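Local coordinates for protein transcriptional regulator, TetR family (Marinobacter aquaeolei, PDB 3NNR) that probably binds DNA as a dimeric, all-helical transcriptional regulator of the TetR family, at residues E23-I31 / R47-E55; L78-E86 / Y202-Y213. All coordinates share one frame; numbering follows the deposited sequence.

Interaction 1 (E23-I31 / R47-E55); sequences ERNITTNHI and RNKSDIIYE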
loop_
_atom_site.group_PDB
_atom_site.type_symbol
_atom_site.label_atom_id
_atom_site.label_comp_id
_atom_site.label_asym_id
_atom_site.label_seq_id
_atom_site.Cartn_x
_atom_site.Cartn_y
_atom_site.Cartn_z
ATOM N N GLU A 23 0.664 3.705 -17.233
ATOM C CA GLU A 23 0.407 5.051 -17.771
ATOM C C GLU A 23 1.713 5.806 -18.102
ATOM O O GLU A 23 1.738 6.605 -19.016
ATOM C CB GLU A 23 -0.532 5.885 -16.882
ATOM C CG GLU A 23 0.132 6.752 -15.827
ATOM C CD GLU A 23 0.703 8.049 -16.354
ATOM O OE1 GLU A 23 0.226 8.613 -17.376
ATOM O OE2 GLU A 23 1.640 8.521 -15.707
ATOM N N ARG A 24 2.746 5.575 -17.311
ATOM C CA ARG A 24 4.103 6.094 -17.508
ATOM C C ARG A 24 4.495 5.995 -18.996
ATOM O O ARG A 24 4.940 6.969 -19.602
ATOM C CB ARG A 24 5.094 5.208 -16.736
ATOM C CG ARG A 24 6.097 5.894 -15.836
ATOM C CD ARG A 24 7.438 5.170 -15.784
ATOM N NE ARG A 24 7.903 4.880 -14.431
ATOM C CZ ARG A 24 9.175 4.588 -14.082
ATOM N NH1 ARG A 24 10.214 4.603 -14.952
ATOM N NH2 ARG A 24 9.424 4.317 -12.801
ATOM N N ASN A 25 4.260 4.816 -19.576
ATOM C CA ASN A 25 4.694 4.478 -20.931
ATOM C C ASN A 25 3.684 4.709 -22.039
ATOM O O ASN A 25 3.958 4.355 -23.170
ATOM C CB ASN A 25 5.095 3.002 -20.998
ATOM C CG ASN A 25 6.131 2.618 -19.978
ATOM O OD1 ASN A 25 5.898 1.708 -19.204
ATOM N ND2 ASN A 25 7.272 3.315 -19.958
ATOM N N ILE A 26 2.529 5.278 -21.739
ATOM C CA ILE A 26 1.518 5.511 -22.770
ATOM C C ILE A 26 1.316 7.004 -22.963
ATOM O O ILE A 26 1.095 7.728 -22.001
ATOM C CB ILE A 26 0.201 4.782 -22.439
ATOM C CG1 ILE A 26 0.434 3.248 -22.363
ATOM C CG2 ILE A 26 -0.884 5.137 -23.441
ATOM C CD1 ILE A 26 0.965 2.572 -23.632
ATOM N N THR A 27 1.414 7.433 -24.219
ATOM C CA THR A 27 1.202 8.826 -24.661
ATOM C C THR A 27 -0.079 8.912 -25.493
ATOM O O THR A 27 -0.629 7.897 -25.956
ATOM C CB THR A 27 2.380 9.311 -25.560
ATOM O OG1 THR A 27 2.416 8.557 -26.785
ATOM C CG2 THR A 27 3.720 9.127 -24.823
ATOM N N THR A 28 -0.541 10.132 -25.700
ATOM C CA THR A 28 -1.708 10.354 -26.532
ATOM C C THR A 28 -1.499 9.815 -27.963
ATOM O O THR A 28 -2.440 9.263 -28.538
ATOM C CB THR A 28 -2.153 11.819 -26.512
ATOM O OG1 THR A 28 -1.022 12.655 -26.681
ATOM C CG2 THR A 28 -2.834 12.173 -25.183
ATOM N N ASN A 29 -0.275 9.909 -28.503
ATOM C CA ASN A 29 0.023 9.362 -29.836
ATOM C C ASN A 29 -0.164 7.858 -29.902
ATOM O O ASN A 29 -0.672 7.366 -30.906
ATOM C CB ASN A 29 1.410 9.780 -30.337
ATOM C CG ASN A 29 1.485 11.271 -30.693
ATOM O OD1 ASN A 29 0.519 11.888 -31.191
ATOM N ND2 ASN A 29 2.634 11.851 -30.447
ATOM N N HIS A 30 0.209 7.145 -28.833
ATOM C CA HIS A 30 -0.002 5.691 -28.756
ATOM C C HIS A 30 -1.494 5.391 -28.785
ATOM O O HIS A 30 -1.924 4.484 -29.506
ATOM C CB HIS A 30 0.555 5.041 -27.472
ATOM C CG HIS A 30 2.049 5.027 -27.358
ATOM N ND1 HIS A 30 2.746 5.924 -26.583
ATOM C CD2 HIS A 30 2.975 4.174 -27.859
ATOM C CE1 HIS A 30 4.037 5.654 -26.641
ATOM N NE2 HIS A 30 4.203 4.598 -27.412
ATOM N N ILE A 31 -2.270 6.171 -28.024
ATOM C CA ILE A 31 -3.703 5.945 -27.911
ATOM C C ILE A 31 -4.368 6.196 -29.296
ATOM O O ILE A 31 -5.135 5.382 -29.773
ATOM C CB ILE A 31 -4.319 6.778 -26.772
ATOM C CG1 ILE A 31 -3.692 6.430 -25.410
ATOM C CG2 ILE A 31 -5.842 6.523 -26.698
ATOM C CD1 ILE A 31 -3.879 7.557 -24.375
ATOM N N ARG A 47 -7.738 17.405 -24.731
ATOM C CA ARG A 47 -6.567 18.304 -24.868
ATOM C C ARG A 47 -5.236 17.695 -24.438
ATOM O O ARG A 47 -4.203 18.094 -24.947
ATOM C CB ARG A 47 -6.796 19.640 -24.120
ATOM N N ASN A 48 -5.248 16.728 -23.521
ATOM C CA ASN A 48 -3.997 16.067 -23.040
ATOM C C ASN A 48 -4.301 14.797 -22.257
ATOM O O ASN A 48 -5.449 14.579 -21.894
ATOM C CB ASN A 48 -3.167 17.034 -22.166
ATOM C CG ASN A 48 -3.984 17.626 -20.991
ATOM O OD1 ASN A 48 -4.553 16.898 -20.161
ATOM N ND2 ASN A 48 -4.040 18.950 -20.929
ATOM N N LYS A 49 -3.261 14.011 -21.952
ATOM C CA LYS A 49 -3.397 12.743 -21.203
ATOM C C LYS A 49 -4.035 12.924 -19.818
ATOM O O LYS A 49 -4.796 12.083 -19.399
ATOM C CB LYS A 49 -2.040 12.012 -21.111
ATOM C CG LYS A 49 -2.099 10.612 -20.518
ATOM C CD LYS A 49 -0.780 9.777 -20.675
ATOM C CE LYS A 49 0.383 10.328 -19.871
ATOM N NZ LYS A 49 1.497 9.335 -19.630
ATOM N N SER A 50 -3.761 14.018 -19.120
ATOM C CA SER A 50 -4.362 14.256 -17.776
ATOM C C SER A 50 -5.877 14.322 -17.791
ATOM O O SER A 50 -6.524 13.948 -16.809
ATOM C CB SER A 50 -3.856 15.562 -17.147
ATOM O OG SER A 50 -2.464 15.505 -16.944
ATOM N N ASP A 51 -6.426 14.847 -18.885
ATOM C CA ASP A 51 -7.872 14.961 -19.051
ATOM C C ASP A 51 -8.479 13.596 -19.265
ATOM O O ASP A 51 -9.560 13.352 -18.767
ATOM C CB ASP A 51 -8.245 15.930 -20.161
ATOM C CG ASP A 51 -7.978 17.394 -19.793
ATOM O OD1 ASP A 51 -7.646 17.712 -18.629
ATOM O OD2 ASP A 51 -8.163 18.255 -20.685
ATOM N N ILE A 52 -7.751 12.705 -19.945
ATOM C CA ILE A 52 -8.198 11.324 -20.135
ATOM C C ILE A 52 -8.255 10.672 -18.767
ATOM O O ILE A 52 -9.300 10.163 -18.364
ATOM C CB ILE A 52 -7.302 10.489 -21.104
ATOM C CG1 ILE A 52 -7.362 11.090 -22.527
ATOM C CG2 ILE A 52 -7.798 9.054 -21.196
ATOM C CD1 ILE A 52 -6.434 10.389 -23.583
ATOM N N ILE A 53 -7.146 10.763 -18.036
ATOM C CA ILE A 53 -7.024 10.132 -16.721
ATOM C C ILE A 53 -8.100 10.624 -15.740
ATOM O O ILE A 53 -8.709 9.803 -15.031
ATOM C CB ILE A 53 -5.622 10.346 -16.139
ATOM C CG1 ILE A 53 -4.572 9.600 -16.976
ATOM C CG2 ILE A 53 -5.540 9.838 -14.673
ATOM C CD1 ILE A 53 -3.139 9.998 -16.618
ATOM N N TYR A 54 -8.358 11.935 -15.724
ATOM C CA TYR A 54 -9.344 12.501 -14.799
ATOM C C TYR A 54 -10.727 11.904 -15.049
ATOM O O TYR A 54 -11.415 11.483 -14.112
ATOM C CB TYR A 54 -9.412 14.012 -14.919
ATOM C CG TYR A 54 -10.356 14.699 -13.952
ATOM C CD1 TYR A 54 -10.188 14.555 -12.580
ATOM C CD2 TYR A 54 -11.338 15.593 -14.391
ATOM C CE1 TYR A 54 -11.014 15.208 -11.657
ATOM C CE2 TYR A 54 -12.184 16.288 -13.456
ATOM C CZ TYR A 54 -12.003 16.081 -12.099
ATOM O OH TYR A 54 -12.792 16.698 -11.173
ATOM N N GLU A 55 -11.119 11.853 -16.314
ATOM C CA GLU A 55 -12.427 11.295 -16.665
ATOM C C GLU A 55 -12.528 9.797 -16.377
ATOM O O GLU A 55 -13.566 9.340 -15.927
ATOM C CB GLU A 55 -12.812 11.627 -18.100
ATOM C CG GLU A 55 -14.296 11.181 -18.391
ATOM C CD GLU A 55 -15.011 11.999 -19.420
ATOM O OE1 GLU A 55 -14.511 13.119 -19.713
ATOM O OE2 GLU A 55 -16.089 11.535 -19.910
#
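The ammonium group of Lys49, at the start of helix 49-67, reaches across to the 23-26 loop that leads into the predicted helix-turn-helix of this TetR-type DNA-binding domain. Three oxygens grip Lys49 NZ: Glu23 OE1 at 2.7 Å in a salt bridge, Glu23 O at 2.8 Å and Ile26 O at 2.9 Å. The carboxylate oxygen is met from above its plane, whereas the line to Ile26 O runs nearly straight on from the carbonyl, with a C=O...N angle of 161°. A bend at chi3 (67°) in an otherwise extended lysine chain turns its end into this pocket. Replacing Lys49 by an alanine would probably leave the buried Glu23 carboxylate without its partner in the same subunit and Ile26 O without this donor. Glu23 OE2 forms a second salt bridge, to Arg24 of the second subunit. Beside the lysine, Ile31 and Ile52 meet tip to tip through their CD1 atoms, 3.9 Å apart, against Ser14 of helix 6-21. At the partly exposed margin Thr28 contributes a single methyl, CG2, 3.7 Å from Lys49 N. Glu23 O also accepts from Ile26 N, which approaches the carbonyl plane from the face opposite Lys49 NZ.

Interaction 2 (L78-E86 / Y202-Y213); sequences LEDMTFYLE and YRERVLALREKY
Tyr213 OH, near the C-terminal end of helix 200-211, donates to Glu86 OE2 over 2.7 Å, the one hydrogen bond between segments 78-86 and 202-213 of the all-helical TetR regulatory domain. The carboxylate oxygen lies in the plane of the phenol ring, at its edge, and accepts with its anti lone pair, the one turned away from OE1. Carboxylate and ring planes stand 80° apart. Glu86 spans the distance because its chain is extended beyond CG, while Tyr213 follows the helical run of its segment and turns its ring back toward helix 78-94. Ile187 of helix 186-194 touches both side chains.

The rest of the contact is apolar. The two helix segments run in roughly the same direction, inclined by 30°, with axes 12.1 Å apart at closest approach, and side chains from both bridge this separation. Leu209 CD2 occupies the middle, 3.6 Å from the CE methyl of Met81, a selenomethionine, and equally close to Thr82 CG2. Met81 and Leu209 lie alongside each other, pointing in opposite senses, and Met81 also packs on Leu191 of helix 186-194; an unidentified bound molecule, probably from the crystallisation liquor, lies about 4 Å from its side chain. One turn earlier, Leu78 splits its branches: CD1 approaches the edge of the Tyr202 ring, and CD2 touches Val206 CG2 at 3.8 Å. With chi1 at 58°, Thr82 presents CG2 to Leu209 while its hydroxyl turns back along its own helix, OG1 donating to Glu79 O at 2.7 Å.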
loop_
_atom_site.group_PDB
_atom_site.type_symbol
_atom_site.label_atom_id
_atom_site.label_comp_id
_atom_site.label_asym_id
_atom_site.label_seq_id
_atom_site.Cartn_x
_atom_site.Cartn_y
_atom_site.Cartn_z
ATOM N N LEU A 78 -24.229 -10.704 5.985
ATOM C CA LEU A 78 -22.928 -11.241 5.552
ATOM C C LEU A 78 -22.737 -11.238 4.014
ATOM O O LEU A 78 -21.601 -11.113 3.507
ATOM C CB LEU A 78 -22.733 -12.664 6.102
ATOM C CG LEU A 78 -22.587 -12.796 7.625
ATOM C CD1 LEU A 78 -22.469 -14.258 8.009
ATOM C CD2 LEU A 78 -21.381 -12.005 8.152
ATOM N N GLU A 79 -23.850 -11.395 3.294
ATOM C CA GLU A 79 -23.883 -11.404 1.828
ATOM C C GLU A 79 -23.535 -9.968 1.348
ATOM O O GLU A 79 -22.729 -9.785 0.403
ATOM C CB GLU A 79 -25.228 -11.925 1.310
ATOM C CG GLU A 79 -25.612 -13.452 1.655
ATOM C CD GLU A 79 -26.006 -13.769 3.146
ATOM O OE1 GLU A 79 -26.025 -12.851 4.001
ATOM O OE2 GLU A 79 -26.284 -14.954 3.474
ATOM N N ASP A 80 -24.075 -8.952 2.037
ATOM C CA ASP A 80 -23.706 -7.548 1.765
ATOM C C ASP A 80 -22.220 -7.302 2.010
ATOM O O ASP A 80 -21.568 -6.579 1.250
ATOM C CB ASP A 80 -24.447 -6.550 2.667
ATOM C CG ASP A 80 -25.910 -6.489 2.423
ATOM O OD1 ASP A 80 -26.393 -6.839 1.319
ATOM O OD2 ASP A 80 -26.595 -6.024 3.358
HETATM N N MSE A 81 -21.700 -7.874 3.090
HETATM C CA MSE A 81 -20.289 -7.705 3.426
HETATM C C MSE A 81 -19.402 -8.246 2.280
HETATM O O MSE A 81 -18.529 -7.535 1.785
HETATM C CB MSE A 81 -19.967 -8.365 4.768
HETATM C CG MSE A 81 -18.592 -8.049 5.292
HETATM SE SE MSE A 81 -18.288 -9.056 6.899
HETATM C CE MSE A 81 -18.238 -10.863 6.179
ATOM N N THR A 82 -19.693 -9.464 1.830
ATOM C CA THR A 82 -18.935 -10.102 0.753
ATOM C C THR A 82 -19.064 -9.320 -0.558
ATOM O O THR A 82 -18.099 -9.222 -1.315
ATOM C CB THR A 82 -19.358 -11.560 0.546
ATOM O OG1 THR A 82 -20.748 -11.604 0.261
ATOM C CG2 THR A 82 -19.132 -12.348 1.788
ATOM N N PHE A 83 -20.247 -8.759 -0.817
ATOM C CA PHE A 83 -20.454 -7.937 -2.000
ATOM C C PHE A 83 -19.564 -6.667 -1.917
ATOM O O PHE A 83 -18.783 -6.381 -2.842
ATOM C CB PHE A 83 -21.920 -7.577 -2.217
ATOM C CG PHE A 83 -22.065 -6.326 -2.995
ATOM C CD1 PHE A 83 -21.750 -6.311 -4.345
ATOM C CD2 PHE A 83 -22.383 -5.124 -2.356
ATOM C CE1 PHE A 83 -21.785 -5.117 -5.059
ATOM C CE2 PHE A 83 -22.445 -3.943 -3.061
ATOM C CZ PHE A 83 -22.144 -3.931 -4.419
ATOM N N TYR A 84 -19.652 -5.921 -0.815
ATOM C CA TYR A 84 -18.825 -4.718 -0.663
ATOM C C TYR A 84 -17.342 -5.026 -0.893
ATOM O O TYR A 84 -16.643 -4.271 -1.599
ATOM C CB TYR A 84 -18.981 -4.035 0.715
ATOM C CG TYR A 84 -20.390 -3.578 1.088
ATOM C CD1 TYR A 84 -21.170 -2.836 0.206
ATOM C CD2 TYR A 84 -20.921 -3.841 2.352
ATOM C CE1 TYR A 84 -22.461 -2.401 0.555
ATOM C CE2 TYR A 84 -22.232 -3.423 2.706
ATOM C CZ TYR A 84 -22.988 -2.705 1.809
ATOM O OH TYR A 84 -24.266 -2.308 2.142
ATOM N N LEU A 85 -16.865 -6.133 -0.316
ATOM C CA LEU A 85 -15.460 -6.523 -0.445
ATOM C C LEU A 85 -15.118 -6.961 -1.860
ATOM O O LEU A 85 -14.218 -6.423 -2.446
ATOM C CB LEU A 85 -15.072 -7.613 0.573
ATOM C CG LEU A 85 -14.974 -7.178 2.024
ATOM C CD1 LEU A 85 -14.727 -8.384 2.900
ATOM C CD2 LEU A 85 -13.868 -6.160 2.186
ATOM N N GLU A 86 -15.851 -7.914 -2.407
ATOM C CA GLU A 86 -15.578 -8.386 -3.781
ATOM C C GLU A 86 -15.614 -7.293 -4.859
ATOM O O GLU A 86 -14.742 -7.247 -5.729
ATOM C CB GLU A 86 -16.538 -9.511 -4.189
ATOM C CG GLU A 86 -16.194 -10.867 -3.538
ATOM C CD GLU A 86 -16.932 -12.062 -4.146
ATOM O OE1 GLU A 86 -17.375 -12.006 -5.315
ATOM O OE2 GLU A 86 -17.030 -13.086 -3.456
ATOM N N TYR A 202 -22.021 -15.200 15.539
ATOM C CA TYR A 202 -21.455 -15.248 14.176
ATOM C C TYR A 202 -20.022 -15.771 13.983
ATOM O O TYR A 202 -19.642 -16.002 12.826
ATOM C CB TYR A 202 -21.579 -13.846 13.543
ATOM C CG TYR A 202 -23.001 -13.461 13.166
ATOM C CD1 TYR A 202 -23.844 -12.849 14.104
ATOM C CD2 TYR A 202 -23.516 -13.692 11.876
ATOM C CE1 TYR A 202 -25.175 -12.471 13.774
ATOM C CE2 TYR A 202 -24.866 -13.323 11.534
ATOM C CZ TYR A 202 -25.683 -12.712 12.498
ATOM O OH TYR A 202 -26.990 -12.333 12.235
ATOM N N ARG A 203 -19.253 -15.976 15.068
ATOM C CA ARG A 203 -17.841 -16.450 14.974
ATOM C C ARG A 203 -17.712 -17.655 14.000
ATOM O O ARG A 203 -16.883 -17.612 13.082
ATOM C CB ARG A 203 -17.236 -16.749 16.380
ATOM C CG ARG A 203 -15.688 -16.978 16.439
ATOM C CD ARG A 203 -15.161 -17.195 17.875
ATOM N N GLU A 204 -18.612 -18.647 14.147
ATOM C CA GLU A 204 -18.644 -19.884 13.318
ATOM C C GLU A 204 -18.691 -19.618 11.799
ATOM O O GLU A 204 -17.825 -20.095 11.051
ATOM C CB GLU A 204 -19.820 -20.794 13.734
ATOM N N ARG A 205 -19.672 -18.820 11.373
ATOM C CA ARG A 205 -19.885 -18.500 9.938
ATOM C C ARG A 205 -18.860 -17.537 9.325
ATOM O O ARG A 205 -18.376 -17.786 8.213
ATOM C CB ARG A 205 -21.303 -17.954 9.679
ATOM C CG ARG A 205 -22.389 -19.008 9.648
ATOM C CD ARG A 205 -23.779 -18.364 9.694
ATOM N NE ARG A 205 -24.113 -17.870 11.040
ATOM C CZ ARG A 205 -25.196 -17.151 11.361
ATOM N NH1 ARG A 205 -26.086 -16.776 10.431
ATOM N NH2 ARG A 205 -25.384 -16.777 12.635
ATOM N N VAL A 206 -18.553 -16.440 10.019
ATOM C CA VAL A 206 -17.584 -15.455 9.488
ATOM C C VAL A 206 -16.203 -16.112 9.290
ATOM O O VAL A 206 -15.575 -15.865 8.267
ATOM C CB VAL A 206 -17.483 -14.155 10.318
ATOM C CG1 VAL A 206 -16.550 -13.174 9.632
ATOM C CG2 VAL A 206 -18.846 -13.511 10.494
ATOM N N LEU A 207 -15.750 -16.943 10.239
ATOM C CA LEU A 207 -14.504 -17.728 10.045
ATOM C C LEU A 207 -14.636 -18.719 8.881
ATOM O O LEU A 207 -13.681 -18.916 8.123
ATOM C CB LEU A 207 -14.110 -18.507 11.297
ATOM C CG LEU A 207 -13.318 -17.837 12.416
ATOM C CD1 LEU A 207 -13.724 -16.406 12.641
ATOM C CD2 LEU A 207 -13.438 -18.679 13.698
ATOM N N ALA A 208 -15.811 -19.353 8.774
ATOM C CA ALA A 208 -16.125 -20.333 7.699
ATOM C C ALA A 208 -16.066 -19.669 6.332
ATOM O O ALA A 208 -15.521 -20.230 5.375
ATOM C CB ALA A 208 -17.504 -20.985 7.928
ATOM N N LEU A 209 -16.627 -18.462 6.277
ATOM C CA LEU A 209 -16.616 -17.607 5.095
ATOM C C LEU A 209 -15.195 -17.165 4.743
ATOM O O LEU A 209 -14.806 -17.202 3.568
ATOM C CB LEU A 209 -17.479 -16.360 5.358
ATOM C CG LEU A 209 -17.687 -15.309 4.254
ATOM C CD1 LEU A 209 -18.356 -15.896 2.983
ATOM C CD2 LEU A 209 -18.528 -14.186 4.839
ATOM N N ARG A 210 -14.450 -16.723 5.769
ATOM C CA ARG A 210 -13.046 -16.289 5.634
ATOM C C ARG A 210 -12.194 -17.382 4.978
ATOM O O ARG A 210 -11.480 -17.102 4.013
ATOM C CB ARG A 210 -12.481 -15.847 7.002
ATOM C CG ARG A 210 -10.979 -15.547 7.051
ATOM C CD ARG A 210 -10.603 -14.824 8.348
ATOM N NE ARG A 210 -9.150 -14.725 8.514
ATOM C CZ ARG A 210 -8.348 -15.642 9.089
ATOM N NH1 ARG A 210 -8.817 -16.798 9.559
ATOM N NH2 ARG A 210 -7.032 -15.416 9.166
ATOM N N GLU A 211 -12.327 -18.613 5.477
ATOM C CA GLU A 211 -11.632 -19.783 4.906
ATOM C C GLU A 211 -11.848 -20.016 3.416
ATOM O O GLU A 211 -10.901 -20.414 2.722
ATOM C CB GLU A 211 -11.985 -21.070 5.668
ATOM C CG GLU A 211 -11.327 -21.159 7.013
ATOM C CD GLU A 211 -9.827 -21.275 6.889
ATOM O OE1 GLU A 211 -9.356 -22.305 6.344
ATOM O OE2 GLU A 211 -9.131 -20.315 7.305
ATOM N N LYS A 212 -13.064 -19.748 2.919
ATOM C CA LYS A 212 -13.344 -19.887 1.475
ATOM C C LYS A 212 -12.456 -18.966 0.611
ATOM O O LYS A 212 -12.320 -19.233 -0.564
ATOM C CB LYS A 212 -14.845 -19.733 1.130
ATOM N N TYR A 213 -11.830 -17.929 1.184
ATOM C CA TYR A 213 -10.913 -17.021 0.437
ATOM C C TYR A 213 -9.386 -17.235 0.639
ATOM O O TYR A 213 -8.617 -16.376 0.233
ATOM C CB TYR A 213 -11.263 -15.561 0.778
ATOM C CG TYR A 213 -12.630 -15.116 0.319
ATOM C CD1 TYR A 213 -12.848 -14.735 -1.010
ATOM C CD2 TYR A 213 -13.701 -15.022 1.217
ATOM C CE1 TYR A 213 -14.114 -14.294 -1.446
ATOM C CE2 TYR A 213 -14.968 -14.581 0.800
ATOM C CZ TYR A 213 -15.176 -14.222 -0.533
ATOM O OH TYR A 213 -16.430 -13.796 -0.951
#

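In the fold
The two contacts lie on opposite sides of the chain's centre, 39 Å apart between centres and about 20 Å between nearest atoms. They share no helix, but helices 49-67 and 78-94 follow each other in the chain. Both are partly buried. Interaction 1 is local in sequence, packs within the DNA-binding domain close to the second subunit, and has a lysine–carboxylate salt bridge at its heart, the glutamate buried, with a small apolar patch beside it. Interaction 2 joins elements more than a hundred residues apart in the regulatory domain; there the chemistry is reversed, with aliphatic packing in the middle and one tyrosine–carboxylate bond at the end.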